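PDB 4R4G: putative lipoprotein YcdA from Bacillus subtilis subsp. subtilis str. 168, which is of unknown function but is probably a membrane-attached lipoprotein, built from an immunoglobulin-like N-terminal domain and a C-terminal domain of helices and strands. Local coordinates for residues I252-K255 / V256-Y259; T63-G67 / D68-S72. All coordinates share one frame; numbering follows the deposited sequence.

Interaction 1: residues I252-K255 / V256-Y259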
# COMPACT_ATOMS: atom_id res chain seq x y z
N ILE A 252 13.01 -25.26 23.87
CA ILE A 252 13.88 -24.68 24.88
C ILE A 252 13.77 -25.54 26.14
O ILE A 252 14.81 -25.97 26.65
CB ILE A 252 13.63 -23.17 25.12
CG1 ILE A 252 14.04 -22.36 23.87
CG2 ILE A 252 14.41 -22.67 26.34
CD1 ILE A 252 13.20 -21.20 23.62
N GLU A 253 12.54 -25.89 26.55
CA GLU A 253 12.27 -26.78 27.69
C GLU A 253 13.12 -28.06 27.56
O GLU A 253 13.79 -28.44 28.52
CB GLU A 253 10.75 -27.12 27.76
CG GLU A 253 10.29 -27.97 28.95
CD GLU A 253 8.93 -28.64 28.77
OE1 GLU A 253 7.93 -27.92 28.53
OE2 GLU A 253 8.87 -29.89 28.86
N ASP A 254 13.18 -28.67 26.34
CA ASP A 254 13.94 -29.89 26.07
C ASP A 254 15.45 -29.63 26.05
O ASP A 254 16.21 -30.48 26.49
CB ASP A 254 13.48 -30.59 24.76
CG ASP A 254 12.02 -31.04 24.70
OD1 ASP A 254 11.49 -31.53 25.73
OD2 ASP A 254 11.41 -30.95 23.61
N LYS A 255 15.89 -28.46 25.59
CA LYS A 255 17.32 -28.15 25.55
C LYS A 255 17.84 -27.83 26.96
O LYS A 255 18.99 -28.14 27.30
CB LYS A 255 17.61 -27.00 24.57
CG LYS A 255 17.99 -27.47 23.16
CD LYS A 255 19.50 -27.50 23.02
CE LYS A 255 20.00 -27.56 21.60
NZ LYS A 255 21.48 -27.36 21.54
N VAL A 256 16.95 -27.22 27.79
CA VAL A 256 17.18 -26.84 29.19
C VAL A 256 17.31 -28.12 30.00
O VAL A 256 18.24 -28.23 30.79
CB VAL A 256 16.07 -25.89 29.74
CG1 VAL A 256 16.02 -25.87 31.26
CG2 VAL A 256 16.25 -24.47 29.21
N LYS A 257 16.39 -29.10 29.79
CA LYS A 257 16.41 -30.40 30.46
C LYS A 257 17.71 -31.14 30.12
O LYS A 257 18.37 -31.66 31.02
CB LYS A 257 15.19 -31.26 30.09
CG LYS A 257 13.88 -30.85 30.77
CD LYS A 257 12.74 -31.77 30.34
CE LYS A 257 11.38 -31.18 30.56
NZ LYS A 257 10.32 -31.96 29.87
N ASP A 258 18.11 -31.11 28.83
CA ASP A 258 19.34 -31.71 28.29
C ASP A 258 20.60 -31.11 28.95
O ASP A 258 21.63 -31.77 28.93
CB ASP A 258 19.39 -31.52 26.76
CG ASP A 258 20.27 -32.51 26.02
OD1 ASP A 258 21.51 -32.44 26.18
OD2 ASP A 258 19.72 -33.34 25.27
N TYR A 259 20.49 -29.88 29.53
CA TYR A 259 21.53 -29.13 30.26
C TYR A 259 21.54 -29.48 31.77
O TYR A 259 22.56 -29.27 32.45
CB TYR A 259 21.31 -27.62 30.05
CG TYR A 259 22.17 -26.69 30.88
CD1 TYR A 259 23.50 -26.45 30.54
CD2 TYR A 259 21.64 -25.98 31.95
CE1 TYR A 259 24.28 -25.55 31.27
CE2 TYR A 259 22.41 -25.08 32.69
CZ TYR A 259 23.73 -24.87 32.34
OH TYR A 259 24.50 -23.97 33.05
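Glu253 and Lys257 form an i to i+4 salt bridge on the helix running from 248 to 260, with Lys257 NZ 2.7 Å from Glu253 OE2. The two chains run alongside each other in one direction, and both are extended beyond CG. Glu253 places CG anti to its N (chi1 -176°) and Lys257 CG beside its N (chi1 -76°); with both chains extended, the lysine runs back toward the start of the helix and comes alongside the glutamate. The ammonium group meets the anti lone pair of OE2, and the methylenes follow it: Lys257 CE comes to 3.8 Å from Glu253 CG, and Lys257 CG rests 3.3 Å from Glu253 O. Asp254 adds a second negative charge nearby, but its OD1 stays 4.3 Å from Lys257 NZ, too far for a salt bridge.

Backbone bonds carry the helical turn itself. Val256 N donates to Ile252 O at 2.7 Å, Lys257 N to Glu253 O at 3.0 Å and Asp258 N to Asp254 O at 3.1 Å, the regular i to i+4 pattern.

Apolar contact is slight: Ile252 CG2 meets Val256 CG2 at 3.9 Å, their methyl branches meeting at an angle.

The segment lies at the surface of the C-terminal domain, where helix 268-283 packs against one side of it. Ile252 touches Tyr279 there, Lys255 reaches Tyr274 and Glu282, and the ring of Tyr259 stacks on that of Tyr274.

Interaction 2: residues T63-G67 / D68-S72; sequences TLYQG and DTKMS
Tyr65 and Lys70 stand across from each other as a non-hydrogen-bonded pair, their side chains on one face of a tight antiparallel beta hairpin, strands 62-66 and 69-71, closed by a type II' turn from Gln66 to Thr69. Lys70 is extended along its whole length. Its CB sits over the tyrosine ring, off-centre, 4.1 Å from the ring centroid in a CH-pi contact; CG lies over the same face toward the rim, 4.0 Å from Tyr65 CZ. Further out, CD passes Tyr65 OH, and CE reaches Thr63 CG2 at 3.9 Å, with NZ also beside that methyl. The Tyr65 ring is brought to this neighbour with CG beside its backbone N (chi1 -75°), and Asp68 O lies at its edge. With an alanine in place of Tyr65, Lys70 CB and CG would probably lose the ring face they lie on, leaving a gap beside the lysine chain.

Gln66 and Met71, a selenomethionine, meet on the other face of the hairpin, Gln66 CB 3.5 Å from Met71 CG. The amide end of Gln66 accepts through OE1 a bond from the backbone of Asp103. At the turn, Gly67 takes a positive phi (68°), and Thr69 N and Gln66 O bond at 2.9 Å. Strand 62-66 pairs with strand 107-112, and 69-71 is an outermost strand of this sheet. A water accepts from Leu64 N at 3.0 Å and donates to Met71 O at 2.6 Å.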
# COMPACT_ATOMS: atom_id res chain seq x y z
N THR A 63 -19.24 9.20 -20.92
CA THR A 63 -19.27 7.74 -20.84
C THR A 63 -17.94 7.23 -21.37
O THR A 63 -17.35 7.86 -22.26
CB THR A 63 -20.47 7.13 -21.59
OG1 THR A 63 -20.39 7.47 -22.97
CG2 THR A 63 -21.82 7.58 -21.04
N LEU A 64 -17.46 6.12 -20.83
CA LEU A 64 -16.24 5.53 -21.33
C LEU A 64 -16.50 4.14 -21.83
O LEU A 64 -17.21 3.37 -21.18
CB LEU A 64 -15.14 5.50 -20.25
CG LEU A 64 -13.73 5.24 -20.77
CD1 LEU A 64 -12.99 6.53 -20.99
CD2 LEU A 64 -12.98 4.43 -19.83
N TYR A 65 -15.89 3.81 -22.95
CA TYR A 65 -15.92 2.48 -23.53
C TYR A 65 -14.53 1.92 -23.49
O TYR A 65 -13.57 2.64 -23.74
CB TYR A 65 -16.46 2.49 -24.97
CG TYR A 65 -17.97 2.67 -25.04
CD1 TYR A 65 -18.54 3.93 -24.92
CD2 TYR A 65 -18.81 1.59 -25.23
CE1 TYR A 65 -19.93 4.10 -24.98
CE2 TYR A 65 -20.20 1.74 -25.23
CZ TYR A 65 -20.75 3.00 -25.11
OH TYR A 65 -22.12 3.14 -25.19
N GLN A 66 -14.42 0.64 -23.12
CA GLN A 66 -13.20 -0.14 -23.16
C GLN A 66 -13.45 -1.15 -24.22
O GLN A 66 -14.40 -1.95 -24.08
CB GLN A 66 -12.91 -0.76 -21.81
CG GLN A 66 -11.64 -1.53 -21.77
CD GLN A 66 -11.56 -2.25 -20.48
OE1 GLN A 66 -11.05 -1.73 -19.50
NE2 GLN A 66 -12.13 -3.44 -20.46
N GLY A 67 -12.72 -1.05 -25.32
CA GLY A 67 -13.00 -1.86 -26.49
C GLY A 67 -14.33 -1.36 -27.01
O GLY A 67 -14.50 -0.14 -27.23
N ASP A 68 -15.31 -2.28 -27.10
CA ASP A 68 -16.68 -1.96 -27.51
C ASP A 68 -17.64 -1.98 -26.31
O ASP A 68 -18.82 -1.78 -26.49
CB ASP A 68 -17.18 -2.93 -28.61
CG ASP A 68 -16.50 -2.79 -29.96
OD1 ASP A 68 -15.92 -1.72 -30.22
OD2 ASP A 68 -16.60 -3.74 -30.76
N THR A 69 -17.14 -2.23 -25.11
CA THR A 69 -17.94 -2.36 -23.88
C THR A 69 -17.96 -1.07 -23.07
O THR A 69 -16.90 -0.51 -22.76
CB THR A 69 -17.36 -3.51 -23.00
OG1 THR A 69 -17.24 -4.71 -23.78
CG2 THR A 69 -18.18 -3.78 -21.74
N LYS A 70 -19.16 -0.64 -22.67
CA LYS A 70 -19.35 0.51 -21.79
C LYS A 70 -18.84 0.15 -20.42
O LYS A 70 -19.14 -0.95 -19.92
CB LYS A 70 -20.82 0.94 -21.75
CG LYS A 70 -21.06 2.33 -21.18
CD LYS A 70 -22.52 2.75 -21.25
CE LYS A 70 -22.80 3.88 -20.29
NZ LYS A 70 -24.17 4.43 -20.46
N MSE A 71 -18.02 1.03 -19.82
CA MSE A 71 -17.49 0.84 -18.47
C MSE A 71 -18.28 1.66 -17.44
O MSE A 71 -18.89 2.68 -17.77
CB MSE A 71 -16.00 1.20 -18.41
CG MSE A 71 -15.11 0.30 -19.25
SE MSE A 71 -15.35 -1.65 -19.03
CE MSE A 71 -14.25 -1.98 -17.56
N SER A 72 -18.26 1.23 -16.19
CA SER A 72 -18.93 1.91 -15.09
C SER A 72 -18.22 3.20 -14.74
O SER A 72 -16.99 3.29 -14.76
CB SER A 72 -18.98 1.03 -13.84
OG SER A 72 -19.56 -0.25 -14.05
O HOH W 1 -19.42 4.97 -18.81

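Interactions 1 and 2 are both local and at the surface, yet they belong to different domains and share no element. Their centres lie about 67 Å apart on opposite sides of the chain's centre. Interaction 1, in the C-terminal domain, has no buried residue and is helix whose side chains pair by charge at solvent and by apolar and aromatic contact beside a second helix. Interaction 2, in the immunoglobulin-like N-terminal domain, is a hairpin at a sheet edge; it has one buried residue, Leu64, turned toward strands 93-102 and 107-112. On the other face of that hairpin a lysine serves through its methylenes over a ring, whereas in 252-259 one serves through its ammonium.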